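Side-chain contacts in major pepsin inhibitor 3 (Ascaris suum, PDB 1F32), which inhibits the aspartic protease pepsin and is a secreted, disulfide-bonded member of the I33 protease inhibitor family: residues 45-48 and 49-53; 94-98 and 99-103. All coordinates share one frame; numbering follows the deposited sequence.

Contact 1: residues 45-48 and 49-53; sequences VEDC and TNVKH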
loop_
_atom_site.group_PDB
_atom_site.type_symbol
_atom_site.label_atom_id
_atom_site.label_comp_id
_atom_site.label_asym_id
_atom_site.label_seq_id
_atom_site.Cartn_x
_atom_site.Cartn_y
_atom_site.Cartn_z
ATOM N N VAL A 45 -2.004 13.120 12.446
ATOM C CA VAL A 45 -2.884 12.680 11.360
ATOM C C VAL A 45 -4.349 12.839 11.749
ATOM O O VAL A 45 -5.171 13.310 10.949
ATOM C CB VAL A 45 -2.628 11.193 10.992
ATOM C CG1 VAL A 45 -3.645 10.722 9.955
ATOM C CG2 VAL A 45 -1.235 11.043 10.421
ATOM N N GLU A 46 -4.680 12.447 12.977
ATOM C CA GLU A 46 -6.063 12.547 13.444
ATOM C C GLU A 46 -6.473 14.015 13.531
ATOM O O GLU A 46 -7.573 14.380 13.144
ATOM C CB GLU A 46 -6.217 11.888 14.817
ATOM C CG GLU A 46 -7.612 11.275 15.107
ATOM C CD GLU A 46 -8.461 12.049 16.135
ATOM O OE1 GLU A 46 -9.163 13.016 15.748
ATOM O OE2 GLU A 46 -8.433 11.683 17.340
ATOM N N ASP A 47 -5.573 14.854 14.035
ATOM C CA ASP A 47 -5.864 16.273 14.159
ATOM C C ASP A 47 -6.049 16.884 12.779
ATOM O O ASP A 47 -7.039 17.585 12.523
ATOM C CB ASP A 47 -4.727 17.000 14.879
ATOM C CG ASP A 47 -5.009 18.483 15.046
ATOM O OD1 ASP A 47 -5.853 18.833 15.889
ATOM O OD2 ASP A 47 -4.409 19.295 14.320
ATOM N N CYS A 48 -5.098 16.618 11.887
ATOM C CA CYS A 48 -5.156 17.147 10.535
ATOM C C CYS A 48 -6.424 16.736 9.808
ATOM O O CYS A 48 -7.128 17.567 9.245
ATOM C CB CYS A 48 -3.953 16.676 9.710
ATOM S SG CYS A 48 -2.398 17.461 10.216
ATOM N N THR A 49 -6.709 15.443 9.839
ATOM C CA THR A 49 -7.867 14.912 9.143
ATOM C C THR A 49 -9.216 15.235 9.764
ATOM O O THR A 49 -10.076 15.817 9.095
ATOM C CB THR A 49 -7.764 13.380 8.994
ATOM O OG1 THR A 49 -6.515 13.047 8.379
ATOM C CG2 THR A 49 -8.904 12.860 8.120
ATOM N N ASN A 50 -9.396 14.881 11.037
ATOM C CA ASN A 50 -10.684 15.082 11.701
ATOM C C ASN A 50 -11.011 16.478 12.232
ATOM O O ASN A 50 -12.187 16.837 12.361
ATOM C CB ASN A 50 -10.842 14.089 12.855
ATOM C CG ASN A 50 -10.645 12.645 12.427
ATOM O OD1 ASN A 50 -11.101 12.233 11.360
ATOM N ND2 ASN A 50 -9.975 11.862 13.273
ATOM N N VAL A 51 -9.988 17.259 12.558
ATOM C CA VAL A 51 -10.224 18.596 13.102
ATOM C C VAL A 51 -9.954 19.699 12.088
ATOM O O VAL A 51 -10.801 20.561 11.854
ATOM C CB VAL A 51 -9.376 18.826 14.388
ATOM C CG1 VAL A 51 -9.689 20.198 15.002
ATOM C CG2 VAL A 51 -9.678 17.727 15.401
ATOM N N LYS A 52 -8.785 19.678 11.464
ATOM C CA LYS A 52 -8.491 20.726 10.491
ATOM C C LYS A 52 -9.080 20.453 9.109
ATOM O O LYS A 52 -9.223 21.375 8.294
ATOM C CB LYS A 52 -6.979 20.925 10.388
ATOM C CG LYS A 52 -6.337 21.347 11.712
ATOM C CD LYS A 52 -4.883 21.753 11.525
ATOM C CE LYS A 52 -4.142 21.820 12.860
ATOM N NZ LYS A 52 -4.868 22.612 13.886
ATOM N N HIS A 53 -9.434 19.191 8.858
ATOM C CA HIS A 53 -9.973 18.751 7.559
ATOM C C HIS A 53 -8.932 19.109 6.496
ATOM O O HIS A 53 -9.246 19.688 5.457
ATOM C CB HIS A 53 -11.308 19.444 7.223
ATOM C CG HIS A 53 -12.470 19.006 8.069
ATOM N ND1 HIS A 53 -12.490 17.821 8.773
ATOM C CD2 HIS A 53 -13.668 19.595 8.297
ATOM C CE1 HIS A 53 -13.646 17.700 9.403
ATOM N NE2 HIS A 53 -14.381 18.765 9.132
#
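Val45 O is gripped twice by Thr49, by the backbone N at 2.9 Å and by the hydroxyl OG1 at 2.9 Å, the two donors arriving from opposite faces of the carbonyl plane. The hydroxyl gets there because OG1 stands anti to the carbonyl carbon of Thr49 (chi1 -54°), which turns it back along the helix. Asp47 O likewise takes two donors: Val51 N comes in from above the carbonyl plane at 3.0 Å, while Lys52 N lines up almost with the C=O bond at 2.9 Å. On another side of the helix, Asn50 ND2 sends a nearly straight bond (173°) to Glu46 OE1 at 2.8 Å. The oxygen lies in the amide plane, yet the donor sits above the carboxylate plane. Asp47 OD2 forms a longer salt bridge with Lys52 NZ, 3.4 Å away, the lysine chain bending at its last torsion. His53, with positive phi, turns ND1 back to Thr49 O, which lies at the ring edge and in its plane, 3.2 Å from ND1. The disulfide from Cys48 to Cys59 ties this turn to helix 57-60. Bonds to Asp47 O from both the fourth and the fifth residue onward mark the widening, pi-type last turn of an alpha-helix.

Contact 2: residues 94-98 and 99-103; sequences RDLTA and KDHAE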
loop_
_atom_site.group_PDB
_atom_site.type_symbol
_atom_site.label_atom_id
_atom_site.label_comp_id
_atom_site.label_asym_id
_atom_site.label_seq_id
_atom_site.Cartn_x
_atom_site.Cartn_y
_atom_site.Cartn_z
ATOM N N ARG A 94 5.112 -11.289 1.642
ATOM C CA ARG A 94 6.549 -11.261 1.339
ATOM C C ARG A 94 6.925 -10.087 0.450
ATOM O O ARG A 94 6.063 -9.334 -0.001
ATOM C CB ARG A 94 6.956 -12.552 0.614
ATOM C CG ARG A 94 6.228 -12.751 -0.728
ATOM C CD ARG A 94 6.514 -14.127 -1.310
ATOM N NE ARG A 94 5.502 -14.524 -2.285
ATOM C CZ ARG A 94 5.711 -14.564 -3.592
ATOM N NH1 ARG A 94 6.900 -14.237 -4.073
ATOM N NH2 ARG A 94 4.740 -14.930 -4.418
ATOM N N ASP A 95 8.227 -9.935 0.214
ATOM C CA ASP A 95 8.720 -8.901 -0.681
ATOM C C ASP A 95 8.566 -9.544 -2.067
ATOM O O ASP A 95 8.752 -10.751 -2.207
ATOM C CB ASP A 95 10.204 -8.600 -0.419
ATOM C CG ASP A 95 10.436 -7.815 0.867
ATOM O OD1 ASP A 95 9.468 -7.268 1.437
ATOM O OD2 ASP A 95 11.602 -7.729 1.306
ATOM N N LEU A 96 8.207 -8.769 -3.087
ATOM C CA LEU A 96 8.067 -9.369 -4.409
ATOM C C LEU A 96 9.417 -9.806 -4.956
ATOM O O LEU A 96 10.429 -9.138 -4.753
ATOM C CB LEU A 96 7.422 -8.396 -5.408
ATOM C CG LEU A 96 5.890 -8.320 -5.448
ATOM C CD1 LEU A 96 5.374 -7.551 -4.239
ATOM C CD2 LEU A 96 5.458 -7.635 -6.737
ATOM N N THR A 97 9.415 -10.936 -5.651
ATOM C CA THR A 97 10.610 -11.488 -6.268
ATOM C C THR A 97 10.528 -11.099 -7.736
ATOM O O THR A 97 9.507 -10.583 -8.179
ATOM C CB THR A 97 10.609 -13.013 -6.188
ATOM O OG1 THR A 97 9.409 -13.513 -6.799
ATOM C CG2 THR A 97 10.663 -13.473 -4.745
ATOM N N ALA A 98 11.592 -11.345 -8.494
ATOM C CA ALA A 98 11.586 -11.011 -9.919
ATOM C C ALA A 98 10.437 -11.728 -10.628
ATOM O O ALA A 98 9.792 -11.164 -11.512
ATOM C CB ALA A 98 12.920 -11.407 -10.555
ATOM N N LYS A 99 10.185 -12.978 -10.252
ATOM C CA LYS A 99 9.100 -13.737 -10.869
ATOM C C LYS A 99 7.762 -13.055 -10.601
ATOM O O LYS A 99 6.891 -13.026 -11.478
ATOM C CB LYS A 99 9.066 -15.174 -10.341
ATOM C CG LYS A 99 10.032 -16.119 -11.052
ATOM C CD LYS A 99 10.153 -17.456 -10.320
ATOM C CE LYS A 99 11.174 -18.368 -11.003
ATOM N NZ LYS A 99 11.494 -19.597 -10.206
ATOM N N ASP A 100 7.596 -12.524 -9.388
ATOM C CA ASP A 100 6.359 -11.827 -9.019
ATOM C C ASP A 100 6.164 -10.594 -9.896
ATOM O O ASP A 100 5.063 -10.340 -10.378
ATOM C CB ASP A 100 6.375 -11.376 -7.549
ATOM C CG ASP A 100 6.401 -12.540 -6.567
ATOM O OD1 ASP A 100 5.877 -13.639 -6.886
ATOM O OD2 ASP A 100 6.935 -12.337 -5.456
ATOM N N HIS A 101 7.228 -9.821 -10.099
ATOM C CA HIS A 101 7.126 -8.629 -10.922
ATOM C C HIS A 101 6.737 -9.021 -12.340
ATOM O O HIS A 101 5.992 -8.311 -13.014
ATOM C CB HIS A 101 8.457 -7.866 -10.928
ATOM C CG HIS A 101 8.721 -7.098 -9.668
ATOM N ND1 HIS A 101 9.714 -7.444 -8.778
ATOM C CD2 HIS A 101 8.116 -6.003 -9.152
ATOM C CE1 HIS A 101 9.710 -6.594 -7.766
ATOM N NE2 HIS A 101 8.751 -5.710 -7.967
ATOM N N ALA A 102 7.246 -10.162 -12.788
ATOM C CA ALA A 102 6.947 -10.655 -14.123
ATOM C C ALA A 102 5.459 -10.958 -14.225
ATOM O O ALA A 102 4.834 -10.682 -15.244
ATOM C CB ALA A 102 7.766 -11.903 -14.415
ATOM N N GLU A 103 4.879 -11.505 -13.160
ATOM C CA GLU A 103 3.461 -11.812 -13.198
ATOM C C GLU A 103 2.624 -10.546 -13.235
ATOM O O GLU A 103 1.561 -10.533 -13.859
ATOM C CB GLU A 103 3.042 -12.649 -11.996
ATOM C CG GLU A 103 3.486 -14.085 -12.057
ATOM C CD GLU A 103 2.577 -14.965 -11.244
ATOM O OE1 GLU A 103 1.496 -15.341 -11.755
ATOM O OE2 GLU A 103 2.936 -15.259 -10.092
#
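Asp100 turns its carboxylate back toward the start of its own helix, where Arg94 and the backbone of Thr97 meet it. As part of a salt bridge, Arg94 NH2 donates to Asp100 OD1 at 3.0 Å, from the syn side but tilted out of the carboxylate plane. The bond is bent, with an angle of 136° at the hydrogen. Asp100 OD2 accepts from Thr97 N at 2.9 Å, although the modelled position of this oxygen is less certain. In return Thr97 OG1 takes a weak bond from Asp100 N at 3.3 Å; chi1 of 56° sets OG1 between the backbone N and the carbonyl carbon, within reach of that N-H. These reciprocal bonds make a capping box with Thr97 as N-cap. The helix continues with His101 N bonding to Thr97 O and Ala102 N to Ala98 O. Leu96 packs on the aliphatic part of Asp100 and on His101: CG rests on Asp100 CB at 3.7 Å, and CB lies over one face of the His101 ring, 4.1 Å from its centroid, in a CH-pi contact. His101 NE2 is held by Asn84, and Phe145 lies against Arg94 and Asp100. The whole joins edge strand 91-95, paired with strand 85-88, to the beginning of helix 98-116.

In the fold
Contact 1 and contact 2 lie at different ends of two long helices: residues 45-53 close helix 35-52, whereas residues 94-103 carry the chain from strand 91-95 into helix 98-116. They sit on opposite sides of the chain's centre, 37 Å apart between centres and about 23 Å between nearest atoms, and do not touch. In sequence, contact 1 finishes before contact 2 starts, with helix 57-60 and the hairpin strands from 72 to 95 coming between. Contact 2 falls within the pepsin inhibitor-3-like repeated domain. Each contact has a disulfide near it: contact 1 contains one half of Cys48-Cys59, while contact 2 adjoins Phe145, which precedes Cys146 of the Cys79-Cys146 disulfide.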